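Erythrocyte membrane protein 1 (Plasmodium falciparum, PDB 6S8T) probably lets infected erythrocytes adhere to host cells, this chain being its DBLbeta domain, which binds the receptor ICAM-1. Local coordinates at residues 96-101 and 106-111; 114-119 and 197-202; 299-304 and 355-360. All coordinates share one frame; numbering follows the deposited sequence.

Interaction 1. Residues 96-101 and 106-111; sequences WKIGEK and DTDAYI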
loop_
_atom_site.group_PDB
_atom_site.type_symbol
_atom_site.label_atom_id
_atom_site.label_comp_id
_atom_site.label_asym_id
_atom_site.label_seq_id
_atom_site.Cartn_x
_atom_site.Cartn_y
_atom_site.Cartn_z
ATOM N N TRP A 96 -10.107 -7.549 4.985
ATOM C CA TRP A 96 -9.846 -6.116 5.029
ATOM C C TRP A 96 -11.086 -5.378 5.515
ATOM O O TRP A 96 -12.212 -5.698 5.121
ATOM C CB TRP A 96 -9.438 -5.592 3.647
ATOM C CG TRP A 96 -8.162 -6.181 3.091
ATOM C CD1 TRP A 96 -7.660 -7.434 3.318
ATOM C CD2 TRP A 96 -7.231 -5.531 2.216
ATOM N NE1 TRP A 96 -6.478 -7.602 2.635
ATOM C CE2 TRP A 96 -6.194 -6.448 1.952
ATOM C CE3 TRP A 96 -7.177 -4.262 1.628
ATOM C CZ2 TRP A 96 -5.112 -6.134 1.133
ATOM C CZ3 TRP A 96 -6.107 -3.955 0.811
ATOM C CH2 TRP A 96 -5.086 -4.886 0.574
ATOM N N LYS A 97 -10.885 -4.388 6.378
ATOM C CA LYS A 97 -12.003 -3.625 6.904
ATOM C C LYS A 97 -11.911 -2.172 6.463
ATOM O O LYS A 97 -10.847 -1.660 6.111
ATOM C CB LYS A 97 -12.083 -3.710 8.435
ATOM C CG LYS A 97 -13.513 -3.596 8.965
ATOM C CD LYS A 97 -13.677 -4.279 10.317
ATOM C CE LYS A 97 -15.136 -4.641 10.587
ATOM N NZ LYS A 97 -15.344 -6.119 10.646
ATOM N N ILE A 98 -13.066 -1.520 6.490
ATOM C CA ILE A 98 -13.206 -0.144 6.038
ATOM C C ILE A 98 -12.634 0.808 7.085
ATOM O O ILE A 98 -12.601 0.514 8.283
ATOM C CB ILE A 98 -14.690 0.157 5.739
ATOM C CG1 ILE A 98 -15.282 -0.927 4.827
ATOM C CG2 ILE A 98 -14.864 1.527 5.107
ATOM C CD1 ILE A 98 -15.983 -2.070 5.564
ATOM N N GLY A 99 -12.162 1.962 6.618
ATOM C CA GLY A 99 -11.683 2.975 7.539
ATOM C C GLY A 99 -12.780 3.461 8.467
ATOM O O GLY A 99 -13.963 3.488 8.119
ATOM N N GLU A 100 -12.373 3.854 9.673
ATOM C CA GLU A 100 -13.329 4.310 10.672
ATOM C C GLU A 100 -13.705 5.765 10.419
ATOM O O GLU A 100 -13.675 6.597 11.335
ATOM C CB GLU A 100 -12.767 4.098 12.077
ATOM C CG GLU A 100 -12.568 2.625 12.416
ATOM C CD GLU A 100 -11.877 2.404 13.743
ATOM O OE1 GLU A 100 -11.801 3.355 14.549
ATOM O OE2 GLU A 100 -11.399 1.274 13.977
ATOM N N LYS A 101 -14.058 6.060 9.162
ATOM C CA LYS A 101 -14.559 7.367 8.752
ATOM C C LYS A 101 -16.038 7.431 9.092
ATOM O O LYS A 101 -16.850 6.695 8.519
ATOM C CB LYS A 101 -14.333 7.596 7.261
ATOM C CG LYS A 101 -14.808 8.949 6.775
ATOM C CD LYS A 101 -14.817 9.023 5.261
ATOM C CE LYS A 101 -15.161 10.429 4.794
ATOM N NZ LYS A 101 -15.271 10.564 3.314
ATOM N N ASP A 106 -20.189 7.509 2.734
ATOM C CA ASP A 106 -20.432 7.362 1.303
ATOM C C ASP A 106 -19.141 7.015 0.569
ATOM O O ASP A 106 -19.173 6.349 -0.473
ATOM C CB ASP A 106 -21.043 8.652 0.748
ATOM C CG ASP A 106 -21.511 8.517 -0.690
ATOM O OD1 ASP A 106 -21.605 7.379 -1.197
ATOM O OD2 ASP A 106 -21.792 9.562 -1.316
ATOM N N THR A 107 -18.002 7.442 1.108
ATOM C CA THR A 107 -16.690 7.178 0.537
ATOM C C THR A 107 -15.973 6.141 1.388
ATOM O O THR A 107 -15.898 6.282 2.613
ATOM C CB THR A 107 -15.869 8.466 0.461
ATOM O OG1 THR A 107 -15.669 8.978 1.783
ATOM C CG2 THR A 107 -16.604 9.509 -0.368
ATOM N N ASP A 108 -15.446 5.103 0.740
ATOM C CA ASP A 108 -14.820 3.995 1.444
ATOM C C ASP A 108 -13.594 3.516 0.682
ATOM O O ASP A 108 -13.547 3.562 -0.550
ATOM C CB ASP A 108 -15.794 2.825 1.636
ATOM C CG ASP A 108 -16.936 3.165 2.569
ATOM O OD1 ASP A 108 -16.682 3.792 3.619
ATOM O OD2 ASP A 108 -18.090 2.810 2.251
ATOM N N ALA A 109 -12.603 3.057 1.440
ATOM C CA ALA A 109 -11.400 2.446 0.885
ATOM C C ALA A 109 -10.920 1.409 1.886
ATOM O O ALA A 109 -10.719 1.734 3.059
ATOM C CB ALA A 109 -10.314 3.489 0.620
ATOM N N TYR A 110 -10.745 0.171 1.434
ATOM C CA TYR A 110 -10.401 -0.910 2.347
ATOM C C TYR A 110 -8.930 -0.832 2.743
ATOM O O TYR A 110 -8.053 -0.630 1.896
ATOM C CB TYR A 110 -10.731 -2.257 1.710
ATOM C CG TYR A 110 -12.199 -2.393 1.360
ATOM C CD1 TYR A 110 -13.118 -2.845 2.300
ATOM C CD2 TYR A 110 -12.670 -2.044 0.099
ATOM C CE1 TYR A 110 -14.461 -2.959 1.991
ATOM C CE2 TYR A 110 -14.012 -2.153 -0.220
ATOM C CZ TYR A 110 -14.902 -2.614 0.728
ATOM O OH TYR A 110 -16.241 -2.729 0.418
ATOM N N ILE A 111 -8.669 -0.980 4.039
ATOM C CA ILE A 111 -7.335 -0.805 4.611
ATOM C C ILE A 111 -6.575 -2.126 4.549
ATOM O O ILE A 111 -7.062 -3.140 5.071
ATOM C CB ILE A 111 -7.419 -0.298 6.061
ATOM C CG1 ILE A 111 -8.393 0.878 6.170
ATOM C CG2 ILE A 111 -6.040 0.085 6.573
ATOM C CD1 ILE A 111 -7.999 2.084 5.338
HETATM O O HOH W 1 -12.522 3.885 4.603
#

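Interaction 2. Residues 114-119 and 197-202; sequences RRQHMC and DLWEHG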
loop_
_atom_site.group_PDB
_atom_site.type_symbol
_atom_site.label_atom_id
_atom_site.label_comp_id
_atom_site.label_asym_id
_atom_site.label_seq_id
_atom_site.Cartn_x
_atom_site.Cartn_y
_atom_site.Cartn_z
ATOM N N ARG A 114 -1.420 -5.030 6.291
ATOM C CA ARG A 114 -0.057 -4.535 6.458
ATOM C C ARG A 114 -0.055 -3.075 6.896
ATOM O O ARG A 114 0.700 -2.690 7.796
ATOM C CB ARG A 114 0.726 -4.704 5.155
ATOM C CG ARG A 114 2.093 -4.038 5.159
ATOM C CD ARG A 114 2.600 -3.828 3.743
ATOM N NE ARG A 114 1.607 -3.133 2.928
ATOM C CZ ARG A 114 1.419 -1.817 2.942
ATOM N NH1 ARG A 114 0.485 -1.270 2.173
ATOM N NH2 ARG A 114 2.163 -1.049 3.727
ATOM N N ARG A 115 -0.910 -2.253 6.277
ATOM C CA ARG A 115 -0.980 -0.834 6.618
ATOM C C ARG A 115 -1.563 -0.621 8.008
ATOM O O ARG A 115 -1.066 0.212 8.775
ATOM C CB ARG A 115 -1.812 -0.088 5.571
ATOM C CG ARG A 115 -2.219 1.333 5.966
ATOM C CD ARG A 115 -1.030 2.284 5.945
ATOM N NE ARG A 115 -1.377 3.627 6.415
ATOM C CZ ARG A 115 -1.268 4.027 7.679
ATOM N NH1 ARG A 115 -0.829 3.184 8.605
ATOM N NH2 ARG A 115 -1.601 5.265 8.020
ATOM N N GLN A 116 -2.622 -1.360 8.348
ATOM C CA GLN A 116 -3.291 -1.157 9.630
ATOM C C GLN A 116 -2.349 -1.405 10.804
ATOM O O GLN A 116 -2.423 -0.707 11.822
ATOM C CB GLN A 116 -4.516 -2.064 9.727
ATOM C CG GLN A 116 -5.233 -1.993 11.060
ATOM C CD GLN A 116 -6.525 -2.776 11.060
ATOM O OE1 GLN A 116 -7.224 -2.838 10.049
ATOM N NE2 GLN A 116 -6.849 -3.389 12.194
ATOM N N HIS A 117 -1.458 -2.389 10.687
ATOM C CA HIS A 117 -0.533 -2.733 11.762
ATOM C C HIS A 117 0.881 -2.225 11.497
ATOM O O HIS A 117 1.859 -2.834 11.943
ATOM C CB HIS A 117 -0.531 -4.244 11.992
ATOM C CG HIS A 117 -1.896 -4.815 12.222
ATOM N ND1 HIS A 117 -2.671 -4.475 13.310
ATOM C CD2 HIS A 117 -2.628 -5.693 11.498
ATOM C CE1 HIS A 117 -3.819 -5.126 13.250
ATOM N NE2 HIS A 117 -3.817 -5.874 12.163
ATOM N N MET A 118 1.000 -1.110 10.784
ATOM C CA MET A 118 2.295 -0.515 10.487
ATOM C C MET A 118 2.944 0.026 11.761
ATOM O O MET A 118 2.268 0.514 12.669
ATOM C CB MET A 118 2.114 0.600 9.454
ATOM C CG MET A 118 3.359 1.010 8.698
ATOM S SD MET A 118 2.931 2.000 7.248
ATOM C CE MET A 118 4.524 2.717 6.856
ATOM N N CYS A 119 4.278 -0.064 11.822
ATOM C CA CYS A 119 5.033 0.315 13.023
ATOM C C CYS A 119 5.355 1.809 12.991
ATOM O O CYS A 119 6.460 2.235 12.650
ATOM C CB CYS A 119 6.309 -0.513 13.145
ATOM S SG CYS A 119 6.086 -2.293 13.400
ATOM N N ASP A 197 -2.211 10.080 2.990
ATOM C CA ASP A 197 -2.682 8.763 3.414
ATOM C C ASP A 197 -4.183 8.770 3.696
ATOM O O ASP A 197 -4.723 9.724 4.264
ATOM C CB ASP A 197 -1.907 8.311 4.657
ATOM C CG ASP A 197 -2.383 6.970 5.187
ATOM O OD1 ASP A 197 -2.006 5.927 4.605
ATOM O OD2 ASP A 197 -3.138 6.964 6.180
ATOM N N LEU A 198 -4.859 7.681 3.315
ATOM C CA LEU A 198 -6.318 7.620 3.338
ATOM C C LEU A 198 -6.910 7.028 4.614
ATOM O O LEU A 198 -8.136 7.058 4.770
ATOM C CB LEU A 198 -6.830 6.813 2.141
ATOM C CG LEU A 198 -6.541 7.403 0.761
ATOM C CD1 LEU A 198 -6.920 6.409 -0.320
ATOM C CD2 LEU A 198 -7.288 8.708 0.577
ATOM N N TRP A 199 -6.100 6.485 5.521
ATOM C CA TRP A 199 -6.637 5.849 6.724
ATOM C C TRP A 199 -6.962 6.923 7.759
ATOM O O TRP A 199 -6.060 7.581 8.286
ATOM C CB TRP A 199 -5.653 4.830 7.294
ATOM C CG TRP A 199 -6.248 3.996 8.402
ATOM C CD1 TRP A 199 -7.577 3.797 8.652
ATOM C CD2 TRP A 199 -5.537 3.261 9.408
ATOM N NE1 TRP A 199 -7.735 2.981 9.745
ATOM C CE2 TRP A 199 -6.500 2.638 10.228
ATOM C CE3 TRP A 199 -4.181 3.067 9.694
ATOM C CZ2 TRP A 199 -6.151 1.836 11.317
ATOM C CZ3 TRP A 199 -3.837 2.270 10.775
ATOM C CH2 TRP A 199 -4.818 1.664 11.573
ATOM N N GLU A 200 -8.248 7.100 8.053
ATOM C CA GLU A 200 -8.693 8.042 9.071
ATOM C C GLU A 200 -9.028 7.271 10.340
ATOM O O GLU A 200 -9.921 6.416 10.341
ATOM C CB GLU A 200 -9.890 8.856 8.584
ATOM C CG GLU A 200 -9.530 9.832 7.471
ATOM C CD GLU A 200 -10.706 10.665 7.004
ATOM O OE1 GLU A 200 -10.538 11.893 6.831
ATOM O OE2 GLU A 200 -11.799 10.095 6.810
ATOM N N HIS A 201 -8.305 7.573 11.413
ATOM C CA HIS A 201 -8.400 6.820 12.652
ATOM C C HIS A 201 -7.934 7.728 13.779
ATOM O O HIS A 201 -7.313 8.767 13.545
ATOM C CB HIS A 201 -7.567 5.537 12.574
ATOM C CG HIS A 201 -7.795 4.593 13.711
ATOM N ND1 HIS A 201 -6.951 4.521 14.798
ATOM C CD2 HIS A 201 -8.771 3.680 13.930
ATOM C CE1 HIS A 201 -7.399 3.606 15.641
ATOM N NE2 HIS A 201 -8.501 3.081 15.136
ATOM N N GLY A 202 -8.249 7.323 15.012
ATOM C CA GLY A 202 -7.850 8.116 16.164
ATOM C C GLY A 202 -6.347 8.300 16.251
ATOM O O GLY A 202 -5.854 9.412 16.458
#

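Interaction 3. Residues 299-304 and 355-360; sequences VEWAEW and EKQWNK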
loop_
_atom_site.group_PDB
_atom_site.type_symbol
_atom_site.label_atom_id
_atom_site.label_comp_id
_atom_site.label_asym_id
_atom_site.label_seq_id
_atom_site.Cartn_x
_atom_site.Cartn_y
_atom_site.Cartn_z
ATOM N N VAL A 299 -4.009 -3.098 -6.014
ATOM C CA VAL A 299 -3.108 -4.158 -6.461
ATOM C C VAL A 299 -2.781 -5.102 -5.307
ATOM O O VAL A 299 -2.705 -6.322 -5.486
ATOM C CB VAL A 299 -1.828 -3.556 -7.075
ATOM C CG1 VAL A 299 -0.835 -4.658 -7.444
ATOM C CG2 VAL A 299 -2.158 -2.698 -8.293
ATOM N N GLU A 300 -2.587 -4.553 -4.105
ATOM C CA GLU A 300 -2.327 -5.390 -2.935
ATOM C C GLU A 300 -3.568 -6.181 -2.533
ATOM O O GLU A 300 -3.448 -7.307 -2.039
ATOM C CB GLU A 300 -1.825 -4.525 -1.771
ATOM C CG GLU A 300 -1.332 -5.290 -0.531
ATOM C CD GLU A 300 -0.668 -4.376 0.498
ATOM O OE1 GLU A 300 -0.651 -3.146 0.281
ATOM O OE2 GLU A 300 -0.149 -4.882 1.523
ATOM N N TRP A 301 -4.762 -5.617 -2.746
ATOM C CA TRP A 301 -5.998 -6.351 -2.484
ATOM C C TRP A 301 -6.118 -7.566 -3.395
ATOM O O TRP A 301 -6.564 -8.634 -2.962
ATOM C CB TRP A 301 -7.208 -5.426 -2.663
ATOM C CG TRP A 301 -8.554 -6.055 -2.332
ATOM C CD1 TRP A 301 -9.274 -5.888 -1.182
ATOM C CD2 TRP A 301 -9.337 -6.924 -3.169
ATOM N NE1 TRP A 301 -10.446 -6.605 -1.245
ATOM C CE2 TRP A 301 -10.510 -7.250 -2.452
ATOM C CE3 TRP A 301 -9.159 -7.463 -4.448
ATOM C CZ2 TRP A 301 -11.499 -8.088 -2.973
ATOM C CZ3 TRP A 301 -10.139 -8.299 -4.962
ATOM C CH2 TRP A 301 -11.295 -8.601 -4.225
ATOM N N ALA A 302 -5.736 -7.419 -4.665
ATOM C CA ALA A 302 -5.862 -8.530 -5.602
ATOM C C ALA A 302 -4.877 -9.647 -5.275
ATOM O O ALA A 302 -5.197 -10.829 -5.446
ATOM C CB ALA A 302 -5.661 -8.038 -7.035
ATOM N N GLU A 303 -3.676 -9.297 -4.808
ATOM C CA GLU A 303 -2.694 -10.323 -4.466
ATOM C C GLU A 303 -3.167 -11.163 -3.285
ATOM O O GLU A 303 -3.083 -12.397 -3.315
ATOM C CB GLU A 303 -1.330 -9.692 -4.163
ATOM C CG GLU A 303 -0.303 -10.704 -3.646
ATOM C CD GLU A 303 1.068 -10.104 -3.359
ATOM O OE1 GLU A 303 1.204 -8.863 -3.365
ATOM O OE2 GLU A 303 2.015 -10.883 -3.123
ATOM N N TRP A 304 -3.680 -10.513 -2.235
ATOM C CA TRP A 304 -4.121 -11.247 -1.055
ATOM C C TRP A 304 -5.458 -11.950 -1.260
ATOM O O TRP A 304 -5.737 -12.928 -0.557
ATOM C CB TRP A 304 -4.179 -10.315 0.159
ATOM C CG TRP A 304 -2.805 -10.024 0.681
ATOM C CD1 TRP A 304 -2.020 -8.948 0.373
ATOM C CD2 TRP A 304 -2.027 -10.850 1.560
ATOM N NE1 TRP A 304 -0.810 -9.045 1.021
ATOM C CE2 TRP A 304 -0.791 -10.201 1.758
ATOM C CE3 TRP A 304 -2.262 -12.066 2.210
ATOM C CZ2 TRP A 304 0.206 -10.726 2.577
ATOM C CZ3 TRP A 304 -1.270 -12.590 3.023
ATOM C CH2 TRP A 304 -0.052 -11.921 3.200
ATOM N N GLU A 355 -15.966 -10.714 -3.004
ATOM C CA GLU A 355 -16.508 -10.130 -4.227
ATOM C C GLU A 355 -17.247 -8.827 -3.953
ATOM O O GLU A 355 -17.228 -7.917 -4.790
ATOM C CB GLU A 355 -17.438 -11.126 -4.922
ATOM C CG GLU A 355 -17.960 -10.642 -6.265
ATOM C CD GLU A 355 -18.989 -11.580 -6.868
ATOM O OE1 GLU A 355 -19.544 -12.416 -6.122
ATOM O OE2 GLU A 355 -19.241 -11.481 -8.090
ATOM N N LYS A 356 -17.901 -8.710 -2.794
ATOM C CA LYS A 356 -18.610 -7.473 -2.483
ATOM C C LYS A 356 -17.644 -6.300 -2.362
ATOM O O LYS A 356 -17.967 -5.177 -2.762
ATOM C CB LYS A 356 -19.428 -7.633 -1.202
ATOM C CG LYS A 356 -20.658 -8.512 -1.360
ATOM C CD LYS A 356 -21.561 -8.419 -0.140
ATOM C CE LYS A 356 -22.863 -9.171 -0.358
ATOM N NZ LYS A 356 -23.782 -9.034 0.807
ATOM N N GLN A 357 -16.449 -6.544 -1.821
ATOM C CA GLN A 357 -15.451 -5.484 -1.733
ATOM C C GLN A 357 -14.967 -5.068 -3.118
ATOM O O GLN A 357 -14.799 -3.872 -3.390
ATOM C CB GLN A 357 -14.279 -5.934 -0.853
ATOM C CG GLN A 357 -14.689 -6.352 0.565
ATOM C CD GLN A 357 -13.504 -6.579 1.500
ATOM O OE1 GLN A 357 -12.401 -6.910 1.063
ATOM N NE2 GLN A 357 -13.733 -6.395 2.796
ATOM N N TRP A 358 -14.756 -6.038 -4.014
ATOM C CA TRP A 358 -14.256 -5.726 -5.350
ATOM C C TRP A 358 -15.251 -4.894 -6.153
ATOM O O TRP A 358 -14.840 -4.031 -6.937
ATOM C CB TRP A 358 -13.910 -7.018 -6.092
ATOM C CG TRP A 358 -13.574 -6.832 -7.551
ATOM C CD1 TRP A 358 -14.364 -7.152 -8.619
ATOM C CD2 TRP A 358 -12.363 -6.289 -8.095
ATOM N NE1 TRP A 358 -13.721 -6.841 -9.793
ATOM C CE2 TRP A 358 -12.492 -6.309 -9.500
ATOM C CE3 TRP A 358 -11.186 -5.786 -7.535
ATOM C CZ2 TRP A 358 -11.486 -5.848 -10.350
ATOM C CZ3 TRP A 358 -10.187 -5.330 -8.382
ATOM C CH2 TRP A 358 -10.344 -5.365 -9.771
ATOM N N ASN A 359 -16.554 -5.122 -5.964
ATOM C CA ASN A 359 -17.551 -4.359 -6.707
ATOM C C ASN A 359 -17.519 -2.880 -6.333
ATOM O O ASN A 359 -17.724 -2.013 -7.190
ATOM C CB ASN A 359 -18.944 -4.943 -6.473
ATOM C CG ASN A 359 -19.200 -6.187 -7.301
ATOM O OD1 ASN A 359 -18.626 -6.358 -8.379
ATOM N ND2 ASN A 359 -20.066 -7.063 -6.805
ATOM N N LYS A 360 -17.268 -2.570 -5.059
ATOM C CA LYS A 360 -17.138 -1.170 -4.672
ATOM C C LYS A 360 -15.825 -0.579 -5.166
ATOM O O LYS A 360 -15.782 0.597 -5.551
ATOM C CB LYS A 360 -17.251 -1.025 -3.154
ATOM C CG LYS A 360 -18.618 -1.375 -2.597
ATOM C CD LYS A 360 -18.683 -1.105 -1.105
ATOM C CE LYS A 360 -20.049 -1.453 -0.542
ATOM N NZ LYS A 360 -20.108 -1.256 0.934
#

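Interaction 1. Residues 96-101 and 106-111
Ile98 and Tyr110 pack against each other through their side chains. These run next to each other in the same direction, and Ile98 CG1 lies 3.6 Å from CE1 of the Tyr110 ring. The other branch of Ile98 goes a different way: CG2, anti to the backbone N, comes 3.3 Å from Asp108 OD1, a packing contact of a methyl group with a carboxylate. Further back, Trp96 CB and Tyr110 CB are 4.1 Å apart, while the rim of the indole meets main-chain oxygen, with Tyr110 O near the ring plane 3.7 Å from CE3.

Between the backbones there is one direct hydrogen bond, from Ile111 N to Lys97 O, 3.1 Å long and nearly straight at 173°. Residues 97-98 and 110-111 form a short, weakly bonded antiparallel hairpin in a domain whose regular structure is otherwise helical. Beyond that bond the chains separate and a water bridges them, accepting from Ala109 N at 3.3 Å and, weakly, from Gly99 N at 2.8 Å.

Helices 293-319 and 335-372 lie against the hairpin: Trp96 meets Trp301 edge-to-face, and Tyr110 touches Gln357, Lys360 and Ile361.

Interaction 2. Residues 114-119 and 197-202
Arg115, in the short helix 113-116, reaches across to Asp197 and Trp199 in the loop between helices 172-194 and 202-221, joining two parts of the Duffy binding domain. Within that loop Asp197 forms an Asx turn, its OD2 accepting from Trp199 N.

From CB, the Arg115 chain leaves with CG anti to the backbone N (chi1 167°) and then bends at chi2, which brings CD to 4.0 Å from Asp197 OD1. The next atom, NE, donates to the same OD1 over 3.0 Å, meeting it on the syn side. CZ lies 3.7 Å from CE3 of Trp199, whose benzene edge abuts one face of the guanidinium; the two planes are almost perpendicular, at 83°. NH1 also faces this edge, 3.5 Å from Trp199 CE3. At the tip, NH2 donates to Asp197 OD2 over 2.9 Å, completing a side-on salt bridge of two nitrogens to two oxygens. Gln204 accepts a further bond from NH2, and Gln293 donates to Asp197 OD1, so each charged group has another polar partner.

Farther along the Trp199 ring, CH2 packs 3.7 Å from Gln116 CG. Asp197 OD2 is gripped from opposite faces of its carboxylate plane, by Arg115 NH2 on one and by Trp199 N, 3.1 Å away, on the other.

Interaction 3. Residues 299-304 and 355-360
Both segments are helical throughout, and their backbones approach most closely at Trp301 and Trp358, where the CA atoms are 8.8 Å apart. Trp301 bridges this gap. Its CG is anti to the backbone N (chi1 -176°), which extends the indole from helix 293-319 toward helix 335-372, and the two ends of the ring then meet different partners.

At the pyrrole edge, NE1 donates to Gln357 OE1 over 3.0 Å. The bond is nearly straight, at 173°, and the oxygen lies close to the indole plane, so the buried N-H is satisfied. The other end of the same amide is also held, because Gln357 NE2 donates to Trp96 O; two bonds in different directions thus fix the rotation of the amide.

The six-membered ring of Trp301 meets Trp358 obliquely, with CH2 at 3.6 Å from Trp358 CB. The six-membered rings are inclined by only 26° but slid apart, with centroids 5.7 Å from each other, so they barely overlap.

Trp358 also packs against Ala417 and Ile421 of helix 417-424, while the hairpin strand 110-111 lies against helix 335-372 here, so that this helix pair touches both that helix and the hairpin.

Overall arrangement
Following the chain from the N terminus, interaction 1 closes first, a short hairpin loop with four residues between its segments. Helix 113-116 follows directly, and interaction 2 closes a loop of 77 intervening residues, mostly helical. Interaction 3 comes last, bringing helix 335-372 back onto helix 293-319 across 50 residues. The three loops lie in series, none enclosing or crossing another, yet their contacts touch in space. Ile111 CD1 packs against Trp199 CD1, joining interactions 1 and 2; Trp96 O, probably accepting from Gln357 NE2, joins 1 and 3; an Arg114-Glu300 salt bridge links 2 and 3. Centres about 11 and 13 Å from interaction 1, against 18 Å between the others, place the hairpin between them.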